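Local coordinates for NAD_Gly3P_dh, NAD-dependent glycerol-3-phosphate dehydrogenase (Streptosporangium roseum, PDB 5OCM), which binds NADP(H) and acts as an imine reductase, probably using the cofactor to reduce imines to amines, at residues G12-G15 and Q16-G20; A53-A56 and A57-S60; T199-A202 and P203-R207; R263-A266 and D267-L270; A280-I283 and E284-R287. All blocks are in the same frame, centred on the assembly; numbering follows the deposited sequence.

In the fold
The five contacts follow one another along the chain, and each joins side chains and backbone a few residues apart. Contacts 1 and 2 lie in the N-terminal Rossmann-type domain, on helices 13-24 and 53-58, with centres about 17 Å apart. Contacts 3, 4 and 5 belong to the helical C-terminal domain. Contact 3 is on helix 198-225, about 28 Å from contact 4, centre to centre. Contact 4, on helix 257-271, touches contact 5, whose centre is about 10 Å away. Contact 1 holds the cofactor, while contacts 3 to 5 lie where the helical domain meets the second subunit. The C-terminal part of that subunit also reaches the cofactor.

Contact 1 of 5, residues G12-G15 and Q16-G20; sequences GLMG and QALAG. With NAP (NADP nicotinamide-adenine-dinucleotide phosphate), chain G.
Met14 carries its CG anti to the backbone N (chi1 -179°), then bends at chi2 and chi3. This fold brings SD beside Leu18 and CE over to the nicotinamide of NADP. Leu18 holds its CG beside its own backbone N (chi1 -61°), which turns the branched end back toward Met14. Its CD2 lies 4.2 Å from Met14 SD, and the two side chains cross at a slant. CE of Met14 is 3.4 Å from C4N of NADP, a plain van der Waals contact. With only an alanine at Leu18, the Met14 sulfur is likely to lose this neighbour, and the thioether to gain more room to shift. Cys66 and Ile119 also touch both side chains.

The backbone does the polar work. Leu13 N binds NADP O1A at 3.1 Å, and Met14 N binds O2N at 2.9 Å. Gly12, at the N-cap, has no room for a side chain: a CB there would run into O5B of NADP. In the helix, Leu18 N bonds to Met14 O at 2.9 Å, and Ala19 N to Gly15 O at 3.0 Å. This is the glycine-rich turn of a Rossmann beta-alpha-beta unit, matching the GxGxxG pattern. Two successive N-H groups at the helix start meet the two phosphates, so the helix end probably helps to balance the charge of the pyrophosphate.

Contact 2 of 5, residues A53-A56 and A57-S60; sequences ARDA and AEAS
The carbonyl oxygen of Ala56 is gripped twice. It takes the N-H of Ala59, with Ala56 O and Ala59 N 3.1 Å apart, and is also hydrogen-bonded to Thr7 OG1. The motif is a short alpha helix, 53-58, in the Rossmann-type domain. Two bonds span four residues: Ala57 N to Ala53 O at 2.9 Å and Glu58 N to Arg54 O at 3.1 Å. The bond from Ala59 N to Ala56 O spans three. Its donor stands above the carbonyl plane of Ala56, away from the lone pairs.

On the outer side of the helix, Arg54 and Glu58 form a salt bridge one turn apart. Arg54 sends its CG away from the backbone N (chi1 -177°), and the bend at chi3 helps bring NH2 to Glu58. NH2 then meets OE2 of Glu58 at 2.9 Å. The guanidinium and carboxylate planes are 80° apart, so a flat two-pronged pairing is not made. OE1 of Glu58 instead lies 4.0 Å from OD1 of Asp55. These like charges probably disfavour each other, and the arginine is likely to offset part of that cost.

Ala53, Ala56 and Ala59 pack on strand 29-32. Ala53 and Ala56 touch Trp32, and Ala56 and Ala59 touch Thr30. Val83 lies against Arg54, Ala57 and Glu58. Ser60 OG is hydrogen-bonded to both Thr4 OG1 and Thr7 OG1. Glu58 CG rests 3.4 Å from Arg54 O.

Contact 3 of 5, residues T199-A202 and P203-R207; sequences TTFA and PFANR
The Pro203 ring is the bump that shapes this turn. Its CD presses on Ala202 CB at 3.4 Å, which is tighter than usual for two carbons. The same CD sits 3.2 Å from Thr199 O, in the place where an amide N-H would otherwise approach that oxygen. Thr200 O lies beside a second bump, the rim of the Phe204 ring. CD2 of Phe204 is 3.3 Å from Thr200 O, close to the ring plane.

This is a proline kink within the long helix 198-225. Pro203 has no N-H to give, and the usual four-residue bonds to Thr199 O and Thr200 O are missing. Regular bonding then resumes, with Ala205 N on Phe201 O at 3.0 Å and Asn206 N on Ala202 O at 2.8 Å.

Phe201 supplies a flat surface for the next turn. With its CG anti to the backbone N (chi1 178°), one ring face covers the small Ala205 methyl, whose CB is 4.2 Å from CZ. Phe201 also meets the ring of Phe184 on helix 165-192, the planes being nearly parallel.

Phe204 reaches the dimer interface, where its ring and that of Tyr169 of the second subunit meet edge-to-face. That tyrosine would probably lose its aromatic partner, and a gap open beside Thr200 O, if an alanine stood at Phe204. Thr199 OG1 bonds to Asp224 OD2 of the second subunit.

Contact 4 of 5, residues R263-A266 and D267-L270; sequences RTLA and DRAL
Arg268 lies along the preceding turn of helix 257-271, over Thr264 and Leu265. This is side-chain packing at the three- and four-residue spacings of an alpha helix. CB starts 3.4 Å from Leu265 O. CG stands beside the backbone N (chi1 -61°) and rests 3.6 Å from Thr264 O. From there the chain is extended: CD stays 4.2 Å and NE 4.0 Å from that same Thr264 O. At the tip, NH1 is 3.9 Å from the Thr264 methyl, CG2. NH2 is 3.9 Å from CD2 of Leu265, which covers one face of the guanidinium. The charged end has partners beyond the turn: NH1 forms a salt bridge with Glu257 of the second subunit, and NH2 bonds to Ser290 OG. The arginine thus links its own helix to the dimer partner.

Arg263 and Asp267 are paired on another side of the helix. Their salt bridge, NH1 to OD1, is less certain: NH1 is crowded in the model and its hydrogen bond is weak. NH2 of Arg263 has a second acidic partner, Asp243. The backbone bond beneath this pair is sounder: Asp267 N lies 2.8 Å from Arg263 O, nearly in line with the carbonyl bond.

Contact 5 of 5, residues A280-I283 and E284-R287; sequences AAMI and EQFR
Glu284, Gln285 and Phe286 each bond their N-H to the carbonyl three residues back, on Ala281, Met282 and Ile283 in turn.

Ile283 meets Arg287 across this turn. Its CG1 stands anti to the backbone N (chi1 -173°) and comes over one face of the guanidinium, 3.7 Å from CZ of Arg287. The contact is offset toward the rim of the flat group. The two side chains also share Val223 on helix 198-225 as a neighbour.

The segment is a 3-10 turn that runs on into the short, weakly bonded helix 283-286 near the end of the C-terminal domain. Glu284 N lies 3.1 Å from Ala281 O. Gln285 N is closer to its acceptor, Met282 O, at 2.8 Å. Phe286 N is 3.0 Å from Ile283 O. In all three the donor sits above the carbonyl plane rather than on a lone pair. Arg287 N adds a weak bond to Ile283 O, which spans four residues.

Met282 bends at chi2 and chi3, so that CE touches Gln285 CG at 3.8 Å. The Phe286 ring turns an edge toward Ile283 CA, while its CD2 is 3.3 Å from Met282 O. Met282 and Phe286 both pack on Leu265 of helix 257-271 and on Leu185 of the second subunit.

A water bridges Ala281 O and Gln285 NE2. It donates to Ala281 O at 2.8 Å and accepts from Gln285 NE2 at 3.0 Å. Glu284 OE1 bonds elsewhere, to Gln274 NE2.

Contact 1 of 5, residues G12-G15 and Q16-G20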
loop_
_atom_site.group_PDB
_atom_site.type_symbol
_atom_site.label_atom_id
_atom_site.label_comp_id
_atom_site.label_asym_id
_atom_site.label_seq_id
_atom_site.Cartn_x
_atom_site.Cartn_y
_atom_site.Cartn_z
ATOM N N GLY A 12 22.360 -4.812 16.188
ATOM C CA GLY A 12 21.742 -5.648 15.141
ATOM C C GLY A 12 21.794 -4.964 13.811
ATOM O O GLY A 12 22.516 -3.985 13.621
ATOM N N LEU A 13 21.034 -5.474 12.834
ATOM C CA LEU A 13 21.004 -4.849 11.508
ATOM C C LEU A 13 20.650 -3.365 11.635
ATOM O O LEU A 13 21.224 -2.523 10.962
ATOM C CB LEU A 13 19.931 -5.515 10.632
ATOM C CG LEU A 13 20.196 -6.964 10.276
ATOM C CD1 LEU A 13 19.106 -7.425 9.313
ATOM C CD2 LEU A 13 21.540 -7.187 9.582
ATOM N N MET A 14 19.701 -3.037 12.511
ATOM C CA MET A 14 19.274 -1.657 12.612
ATOM C C MET A 14 20.216 -0.809 13.458
ATOM O O MET A 14 20.595 0.304 13.080
ATOM C CB MET A 14 17.829 -1.569 13.096
ATOM C CG MET A 14 17.326 -0.153 13.207
ATOM S SD MET A 14 17.468 0.926 11.728
ATOM C CE MET A 14 16.100 0.219 10.795
ATOM N N GLY A 15 20.598 -1.323 14.624
ATOM C CA GLY A 15 21.584 -0.607 15.440
ATOM C C GLY A 15 22.859 -0.275 14.711
ATOM O O GLY A 15 23.423 0.800 14.893
ATOM N N GLN A 16 23.329 -1.171 13.884
ATOM C CA GLN A 16 24.524 -0.891 13.081
ATOM C C GLN A 16 24.314 0.309 12.169
ATOM O O GLN A 16 25.235 1.146 12.013
ATOM C CB GLN A 16 24.939 -2.117 12.212
ATOM C CG GLN A 16 25.166 -3.325 12.982
ATOM C CD GLN A 16 26.205 -4.139 12.722
ATOM O OE1 GLN A 16 27.118 -4.160 13.531
ATOM N NE2 GLN A 16 26.238 -4.697 11.524
ATOM N N ALA A 17 23.130 0.389 11.547
ATOM C CA ALA A 17 22.808 1.490 10.652
ATOM C C ALA A 17 22.675 2.812 11.444
ATOM O O ALA A 17 23.089 3.876 10.982
ATOM C CB ALA A 17 21.524 1.216 9.884
ATOM N N LEU A 18 22.079 2.746 12.632
ATOM C CA LEU A 18 21.952 3.951 13.447
ATOM C C LEU A 18 23.349 4.513 13.784
ATOM O O LEU A 18 23.628 5.719 13.586
ATOM C CB LEU A 18 21.192 3.649 14.731
ATOM C CG LEU A 18 19.762 3.143 14.675
ATOM C CD1 LEU A 18 19.262 2.807 16.062
ATOM C CD2 LEU A 18 18.841 4.151 13.992
ATOM N N ALA A 19 24.211 3.660 14.330
ATOM C CA ALA A 19 25.589 4.055 14.665
ATOM C C ALA A 19 26.334 4.567 13.433
ATOM O O ALA A 19 26.997 5.604 13.505
ATOM C CB ALA A 19 26.338 2.923 15.306
ATOM N N GLY A 20 26.201 3.871 12.308
ATOM C CA GLY A 20 26.819 4.347 11.067
ATOM C C GLY A 20 26.378 5.736 10.619
ATOM O O GLY A 20 27.187 6.532 10.134
HETATM P PA NAP G . 18.347 -7.824 15.180
HETATM O O1A NAP G . 19.310 -7.838 13.994
HETATM O O2A NAP G . 17.755 -9.142 15.380
HETATM O O5B NAP G . 19.058 -7.287 16.551
HETATM C C5B NAP G . 18.478 -7.589 17.815
HETATM C C4B NAP G . 19.365 -6.844 18.783
HETATM O O4B NAP G . 18.850 -6.886 20.102
HETATM C C3B NAP G . 20.835 -7.367 18.853
HETATM O O3B NAP G . 21.774 -6.279 19.013
HETATM C C2B NAP G . 20.773 -8.237 20.126
HETATM O O2B NAP G . 22.053 -8.529 20.718
HETATM C C1B NAP G . 19.880 -7.390 20.991
HETATM N N9A NAP G . 19.284 -8.110 22.101
HETATM C C8A NAP G . 18.330 -9.046 22.082
HETATM N N7A NAP G . 18.035 -9.463 23.304
HETATM C C5A NAP G . 18.840 -8.772 24.136
HETATM C C6A NAP G . 19.044 -8.719 25.572
HETATM N N6A NAP G . 18.293 -9.539 26.406
HETATM N N1A NAP G . 20.036 -7.938 26.054
HETATM C C2A NAP G . 20.780 -7.141 25.256
HETATM N N3A NAP G . 20.636 -7.104 23.916
HETATM C C4A NAP G . 19.683 -7.891 23.357
HETATM O O3 NAP G . 17.119 -6.841 15.023
HETATM P PN NAP G . 17.174 -5.423 14.194
HETATM O O1N NAP G . 16.665 -5.647 12.829
HETATM O O2N NAP G . 18.442 -4.633 14.558
HETATM O O5D NAP G . 15.913 -4.805 14.992
HETATM C C5D NAP G . 16.154 -4.128 16.229
HETATM C C4D NAP G . 14.895 -3.353 16.558
HETATM O O4D NAP G . 14.670 -2.351 15.477
HETATM C C3D NAP G . 13.676 -4.290 16.688
HETATM O O3D NAP G . 12.797 -3.839 17.734
HETATM C C2D NAP G . 13.034 -4.098 15.304
HETATM O O2D NAP G . 11.632 -4.395 15.211
HETATM C C1D NAP G . 13.364 -2.606 15.036
HETATM N N1N NAP G . 13.327 -2.247 13.632
HETATM C C2N NAP G . 14.079 -2.875 12.750
HETATM C C3N NAP G . 14.016 -2.544 11.383
HETATM C C7N NAP G . 14.777 -3.257 10.331
HETATM O O7N NAP G . 14.491 -2.935 9.157
HETATM N N7N NAP G . 15.660 -4.165 10.645
HETATM C C4N NAP G . 13.187 -1.487 10.971
HETATM C C5N NAP G . 12.497 -0.785 11.954
HETATM C C6N NAP G . 12.598 -1.199 13.271
HETATM P P2B NAP G . 22.898 -9.786 20.188
HETATM O O1X NAP G . 23.596 -9.307 18.958
HETATM O O2X NAP G . 23.720 -10.060 21.401
HETATM O O3X NAP G . 21.878 -10.921 20.064
#

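Contact 2 of 5, residues A53-A56 and A57-S60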
loop_
_atom_site.group_PDB
_atom_site.type_symbol
_atom_site.label_atom_id
_atom_site.label_comp_id
_atom_site.label_asym_id
_atom_site.label_seq_id
_atom_site.Cartn_x
_atom_site.Cartn_y
_atom_site.Cartn_z
ATOM N N ALA A 53 27.673 -2.172 28.713
ATOM C CA ALA A 53 26.591 -1.240 28.500
ATOM C C ALA A 53 26.726 -0.055 29.435
ATOM O O ALA A 53 26.442 1.061 29.074
ATOM C CB ALA A 53 25.244 -1.925 28.714
ATOM N N ARG A 54 27.163 -0.324 30.684
ATOM C CA ARG A 54 27.318 0.782 31.626
ATOM C C ARG A 54 28.384 1.783 31.151
ATOM O O ARG A 54 28.171 2.984 31.202
ATOM C CB ARG A 54 27.722 0.190 32.998
ATOM C CG ARG A 54 27.861 1.193 34.134
ATOM C CD ARG A 54 28.679 0.533 35.294
ATOM N NE ARG A 54 28.154 0.984 36.551
ATOM C CZ ARG A 54 28.559 2.062 37.204
ATOM N NH1 ARG A 54 27.986 2.369 38.363
ATOM N NH2 ARG A 54 29.562 2.823 36.728
ATOM N N ASP A 55 29.529 1.279 30.691
ATOM C CA ASP A 55 30.583 2.159 30.160
ATOM C C ASP A 55 30.065 2.967 28.939
ATOM O O ASP A 55 30.369 4.148 28.750
ATOM C CB ASP A 55 31.772 1.324 29.671
ATOM C CG ASP A 55 32.695 0.800 30.808
ATOM O OD1 ASP A 55 32.499 1.189 31.994
ATOM O OD2 ASP A 55 33.603 0.046 30.433
ATOM N N ALA A 56 29.281 2.302 28.090
ATOM C CA ALA A 56 28.753 2.958 26.901
ATOM C C ALA A 56 27.806 4.093 27.269
ATOM O O ALA A 56 27.911 5.217 26.748
ATOM C CB ALA A 56 28.094 1.946 26.028
ATOM N N ALA A 57 26.920 3.827 28.233
ATOM C CA ALA A 57 25.967 4.805 28.682
ATOM C C ALA A 57 26.653 6.025 29.309
ATOM O O ALA A 57 26.237 7.167 29.057
ATOM C CB ALA A 57 24.964 4.196 29.638
ATOM N N GLU A 58 27.749 5.767 30.023
ATOM C CA GLU A 58 28.469 6.834 30.709
ATOM C C GLU A 58 29.200 7.757 29.765
ATOM O O GLU A 58 29.570 8.844 30.166
ATOM C CB GLU A 58 29.547 6.262 31.694
ATOM C CG GLU A 58 29.007 5.775 32.997
ATOM C CD GLU A 58 30.068 5.179 33.917
ATOM O OE1 GLU A 58 31.157 4.705 33.475
ATOM O OE2 GLU A 58 29.753 5.175 35.117
ATOM N N ALA A 59 29.417 7.340 28.510
ATOM C CA ALA A 59 30.264 8.094 27.580
ATOM C C ALA A 59 29.593 9.305 26.936
ATOM O O ALA A 59 30.303 10.214 26.469
ATOM C CB ALA A 59 30.766 7.161 26.519
ATOM N N SER A 60 28.252 9.333 26.895
ATOM C CA SER A 60 27.556 10.327 26.095
ATOM C C SER A 60 26.374 10.973 26.798
ATOM O O SER A 60 25.731 10.337 27.626
ATOM C CB SER A 60 27.006 9.691 24.776
ATOM O OG SER A 60 28.005 8.887 24.130
#

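Contact 3 of 5, residues T199-A202 and P203-R207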
loop_
_atom_site.group_PDB
_atom_site.type_symbol
_atom_site.label_atom_id
_atom_site.label_comp_id
_atom_site.label_asym_id
_atom_site.label_seq_id
_atom_site.Cartn_x
_atom_site.Cartn_y
_atom_site.Cartn_z
ATOM N N THR A 199 9.864 -8.147 -11.306
ATOM C CA THR A 199 10.489 -6.874 -11.637
ATOM C C THR A 199 9.816 -6.126 -12.780
ATOM O O THR A 199 9.907 -4.905 -12.854
ATOM C CB THR A 199 12.005 -7.014 -11.931
ATOM O OG1 THR A 199 12.179 -8.060 -12.893
ATOM C CG2 THR A 199 12.758 -7.356 -10.630
ATOM N N THR A 200 9.141 -6.835 -13.669
ATOM C CA THR A 200 8.276 -6.212 -14.683
ATOM C C THR A 200 7.013 -5.612 -14.067
ATOM O O THR A 200 6.636 -4.480 -14.435
ATOM C CB THR A 200 7.916 -7.219 -15.789
ATOM O OG1 THR A 200 9.141 -7.708 -16.354
ATOM C CG2 THR A 200 7.069 -6.583 -16.879
ATOM N N PHE A 201 6.401 -6.346 -13.159
ATOM C CA PHE A 201 5.192 -5.917 -12.451
ATOM C C PHE A 201 5.440 -4.741 -11.509
ATOM O O PHE A 201 4.595 -3.856 -11.388
ATOM C CB PHE A 201 4.614 -7.119 -11.712
ATOM C CG PHE A 201 3.368 -6.818 -10.893
ATOM C CD1 PHE A 201 2.305 -6.149 -11.467
ATOM C CD2 PHE A 201 3.256 -7.279 -9.595
ATOM C CE1 PHE A 201 1.125 -5.919 -10.734
ATOM C CE2 PHE A 201 2.109 -7.059 -8.850
ATOM C CZ PHE A 201 1.017 -6.377 -9.410
ATOM N N ALA A 202 6.590 -4.739 -10.830
ATOM C CA ALA A 202 6.839 -3.757 -9.752
ATOM C C ALA A 202 6.580 -2.302 -10.094
ATOM O O ALA A 202 5.936 -1.584 -9.312
ATOM C CB ALA A 202 8.212 -3.942 -9.123
ATOM N N PRO A 203 7.069 -1.810 -11.255
ATOM C CA PRO A 203 6.815 -0.381 -11.539
ATOM C C PRO A 203 5.329 -0.047 -11.716
ATOM O O PRO A 203 4.889 1.062 -11.350
ATOM C CB PRO A 203 7.577 -0.122 -12.849
ATOM C CG PRO A 203 8.549 -1.220 -12.944
ATOM C CD PRO A 203 8.053 -2.405 -12.179
ATOM N N PHE A 204 4.561 -1.006 -12.224
ATOM C CA PHE A 204 3.084 -0.849 -12.300
ATOM C C PHE A 204 2.493 -0.808 -10.877
ATOM O O PHE A 204 1.685 0.068 -10.557
ATOM C CB PHE A 204 2.459 -1.981 -13.110
ATOM C CG PHE A 204 2.841 -1.980 -14.552
ATOM C CD1 PHE A 204 2.117 -1.208 -15.480
ATOM C CD2 PHE A 204 3.912 -2.712 -15.012
ATOM C CE1 PHE A 204 2.493 -1.170 -16.827
ATOM C CE2 PHE A 204 4.285 -2.663 -16.377
ATOM C CZ PHE A 204 3.578 -1.903 -17.267
ATOM N N ALA A 205 2.902 -1.769 -10.054
ATOM C CA ALA A 205 2.438 -1.800 -8.664
ATOM C C ALA A 205 2.740 -0.474 -7.980
ATOM O O ALA A 205 1.884 0.083 -7.296
ATOM C CB ALA A 205 3.023 -2.958 -7.911
ATOM N N ASN A 206 3.955 0.036 -8.147
ATOM C CA ASN A 206 4.347 1.261 -7.433
ATOM C C ASN A 206 3.606 2.517 -7.925
ATOM O O ASN A 206 3.188 3.362 -7.117
ATOM C CB ASN A 206 5.854 1.460 -7.484
ATOM C CG ASN A 206 6.620 0.477 -6.583
ATOM O OD1 ASN A 206 7.870 0.285 -6.783
ATOM N ND2 ASN A 206 5.983 -0.059 -5.620
ATOM N N ARG A 207 3.394 2.600 -9.232
ATOM C CA ARG A 207 2.614 3.705 -9.765
ATOM C C ARG A 207 1.166 3.660 -9.233
ATOM O O ARG A 207 0.578 4.682 -8.848
ATOM C CB ARG A 207 2.614 3.637 -11.282
ATOM C CG ARG A 207 1.842 4.843 -11.829
ATOM C CD ARG A 207 2.178 5.062 -13.264
ATOM N NE ARG A 207 1.494 6.281 -13.695
ATOM C CZ ARG A 207 1.635 6.840 -14.896
ATOM N NH1 ARG A 207 2.361 6.201 -15.836
ATOM N NH2 ARG A 207 0.984 8.014 -15.155
#

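Contact 4 of 5, residues R263-A266 and D267-L270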
loop_
_atom_site.group_PDB
_atom_site.type_symbol
_atom_site.label_atom_id
_atom_site.label_comp_id
_atom_site.label_asym_id
_atom_site.label_seq_id
_atom_site.Cartn_x
_atom_site.Cartn_y
_atom_site.Cartn_z
ATOM N N ARG A 263 -13.063 -10.213 0.599
ATOM C CA ARG A 263 -14.486 -10.498 0.292
ATOM C C ARG A 263 -15.305 -10.712 1.567
ATOM O O ARG A 263 -16.392 -10.140 1.702
ATOM C CB ARG A 263 -14.546 -11.729 -0.650
ATOM C CG ARG A 263 -15.839 -12.156 -1.241
ATOM C CD ARG A 263 -16.787 -11.104 -1.672
ATOM N NE ARG A 263 -17.612 -11.640 -2.825
ATOM C CZ ARG A 263 -18.917 -11.349 -3.038
ATOM N NH1 ARG A 263 -19.588 -10.535 -2.218
ATOM N NH2 ARG A 263 -19.474 -11.777 -4.140
ATOM N N THR A 264 -14.766 -11.462 2.516
ATOM C CA THR A 264 -15.436 -11.708 3.795
ATOM C C THR A 264 -15.735 -10.410 4.511
ATOM O O THR A 264 -16.835 -10.215 5.055
ATOM C CB THR A 264 -14.563 -12.623 4.676
ATOM O OG1 THR A 264 -14.529 -13.900 4.030
ATOM C CG2 THR A 264 -15.051 -12.752 6.094
ATOM N N LEU A 265 -14.749 -9.527 4.568
ATOM C CA LEU A 265 -14.940 -8.271 5.292
ATOM C C LEU A 265 -15.943 -7.408 4.550
ATOM O O LEU A 265 -16.833 -6.809 5.202
ATOM C CB LEU A 265 -13.599 -7.547 5.447
ATOM C CG LEU A 265 -12.610 -8.144 6.433
ATOM C CD1 LEU A 265 -11.178 -7.603 6.219
ATOM C CD2 LEU A 265 -12.979 -7.910 7.880
ATOM N N ALA A 266 -15.830 -7.313 3.223
ATOM C CA ALA A 266 -16.764 -6.533 2.467
ATOM C C ALA A 266 -18.231 -7.099 2.576
ATOM O O ALA A 266 -19.199 -6.351 2.610
ATOM C CB ALA A 266 -16.351 -6.432 1.029
ATOM N N ASP A 267 -18.358 -8.403 2.646
ATOM C CA ASP A 267 -19.673 -9.057 2.823
ATOM C C ASP A 267 -20.368 -8.645 4.109
ATOM O O ASP A 267 -21.597 -8.610 4.132
ATOM C CB ASP A 267 -19.542 -10.608 2.815
ATOM C CG ASP A 267 -19.397 -11.169 1.442
ATOM O OD1 ASP A 267 -19.667 -10.471 0.423
ATOM O OD2 ASP A 267 -18.989 -12.339 1.401
ATOM N N ARG A 268 -19.621 -8.288 5.145
ATOM C CA ARG A 268 -20.209 -7.755 6.356
ATOM C C ARG A 268 -20.846 -6.386 6.113
ATOM O O ARG A 268 -21.945 -6.106 6.638
ATOM C CB ARG A 268 -19.225 -7.681 7.497
ATOM C CG ARG A 268 -18.689 -9.042 7.877
ATOM C CD ARG A 268 -17.676 -8.976 8.949
ATOM N NE ARG A 268 -16.993 -10.263 9.049
ATOM C CZ ARG A 268 -15.917 -10.486 9.784
ATOM N NH1 ARG A 268 -15.375 -11.702 9.803
ATOM N NH2 ARG A 268 -15.341 -9.499 10.493
ATOM N N ALA A 269 -20.211 -5.559 5.282
ATOM C CA ALA A 269 -20.793 -4.278 4.934
ATOM C C ALA A 269 -22.052 -4.508 4.089
ATOM O O ALA A 269 -23.057 -3.840 4.250
ATOM C CB ALA A 269 -19.793 -3.429 4.163
ATOM N N LEU A 270 -21.958 -5.443 3.163
ATOM C CA LEU A 270 -23.114 -5.774 2.315
ATOM C C LEU A 270 -24.306 -6.270 3.136
ATOM O O LEU A 270 -25.428 -5.852 2.883
ATOM C CB LEU A 270 -22.741 -6.838 1.275
ATOM C CG LEU A 270 -21.717 -6.380 0.251
ATOM C CD1 LEU A 270 -21.482 -7.533 -0.712
ATOM C CD2 LEU A 270 -22.116 -5.171 -0.460
#

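Contact 5 of 5, residues A280-I283 and E284-R287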
loop_
_atom_site.group_PDB
_atom_site.type_symbol
_atom_site.label_atom_id
_atom_site.label_comp_id
_atom_site.label_asym_id
_atom_site.label_seq_id
_atom_site.Cartn_x
_atom_site.Cartn_y
_atom_site.Cartn_z
ATOM N N ALA A 280 -14.854 3.736 2.054
ATOM C CA ALA A 280 -14.547 4.235 3.401
ATOM C C ALA A 280 -15.467 3.728 4.471
ATOM O O ALA A 280 -15.093 3.664 5.645
ATOM C CB ALA A 280 -14.487 5.753 3.376
ATOM N N ALA A 281 -16.702 3.358 4.113
ATOM C CA ALA A 281 -17.644 2.754 5.051
ATOM C C ALA A 281 -17.108 1.475 5.689
ATOM O O ALA A 281 -17.539 1.085 6.800
ATOM C CB ALA A 281 -18.960 2.497 4.377
ATOM N N MET A 282 -16.117 0.840 5.044
ATOM C CA MET A 282 -15.435 -0.322 5.606
ATOM C C MET A 282 -14.774 -0.058 6.941
ATOM O O MET A 282 -14.515 -1.020 7.684
ATOM C CB MET A 282 -14.398 -0.855 4.622
ATOM C CG MET A 282 -15.038 -1.514 3.416
ATOM S SD MET A 282 -15.990 -2.997 3.804
ATOM C CE MET A 282 -14.781 -3.977 4.632
ATOM N N ILE A 283 -14.535 1.210 7.306
ATOM C CA ILE A 283 -14.009 1.502 8.612
ATOM C C ILE A 283 -14.827 0.822 9.713
ATOM O O ILE A 283 -14.257 0.397 10.747
ATOM C CB ILE A 283 -13.983 3.054 8.890
ATOM C CG1 ILE A 283 -13.289 3.395 10.190
ATOM C CG2 ILE A 283 -15.369 3.695 8.892
ATOM C CD1 ILE A 283 -11.812 3.096 10.132
ATOM N N GLU A 284 -16.152 0.705 9.506
ATOM C CA GLU A 284 -17.019 0.120 10.535
ATOM C C GLU A 284 -16.678 -1.362 10.797
ATOM O O GLU A 284 -16.896 -1.851 11.889
ATOM C CB GLU A 284 -18.502 0.272 10.174
ATOM C CG GLU A 284 -18.925 1.731 10.019
ATOM C CD GLU A 284 -20.394 1.980 9.825
ATOM O OE1 GLU A 284 -21.109 1.026 9.568
ATOM O OE2 GLU A 284 -20.805 3.145 9.953
ATOM N N GLN A 285 -16.087 -2.054 9.816
ATOM C CA GLN A 285 -15.674 -3.441 10.027
ATOM C C GLN A 285 -14.390 -3.599 10.838
ATOM O O GLN A 285 -14.092 -4.687 11.299
ATOM C CB GLN A 285 -15.546 -4.163 8.695
ATOM C CG GLN A 285 -16.830 -4.080 7.866
ATOM C CD GLN A 285 -18.041 -4.520 8.684
ATOM O OE1 GLN A 285 -17.957 -5.468 9.501
ATOM N NE2 GLN A 285 -19.149 -3.822 8.514
ATOM N N PHE A 286 -13.635 -2.514 11.032
ATOM C CA PHE A 286 -12.376 -2.556 11.782
ATOM C C PHE A 286 -12.457 -2.057 13.197
ATOM O O PHE A 286 -11.546 -2.362 13.985
ATOM C CB PHE A 286 -11.271 -1.889 10.990
ATOM C CG PHE A 286 -11.041 -2.522 9.647
ATOM C CD1 PHE A 286 -10.458 -3.779 9.537
ATOM C CD2 PHE A 286 -11.464 -1.912 8.500
ATOM C CE1 PHE A 286 -10.278 -4.366 8.297
ATOM C CE2 PHE A 286 -11.283 -2.489 7.260
ATOM C CZ PHE A 286 -10.727 -3.753 7.155
ATOM N N ARG A 287 -13.572 -1.452 13.569
ATOM C CA ARG A 287 -13.762 -0.858 14.876
ATOM C C ARG A 287 -13.965 -1.849 16.011
ATOM O O ARG A 287 -13.676 -1.498 17.201
ATOM C CB ARG A 287 -14.965 0.063 14.884
ATOM C CG ARG A 287 -14.805 1.254 13.930
ATOM C CD ARG A 287 -14.763 2.583 14.569
ATOM N NE ARG A 287 -14.840 3.701 13.657
ATOM C CZ ARG A 287 -13.975 4.734 13.593
ATOM N NH1 ARG A 287 -12.751 4.717 14.183
ATOM N NH2 ARG A 287 -14.294 5.748 12.797
HETATM O O HOH W 1 -19.089 -1.299 6.969
#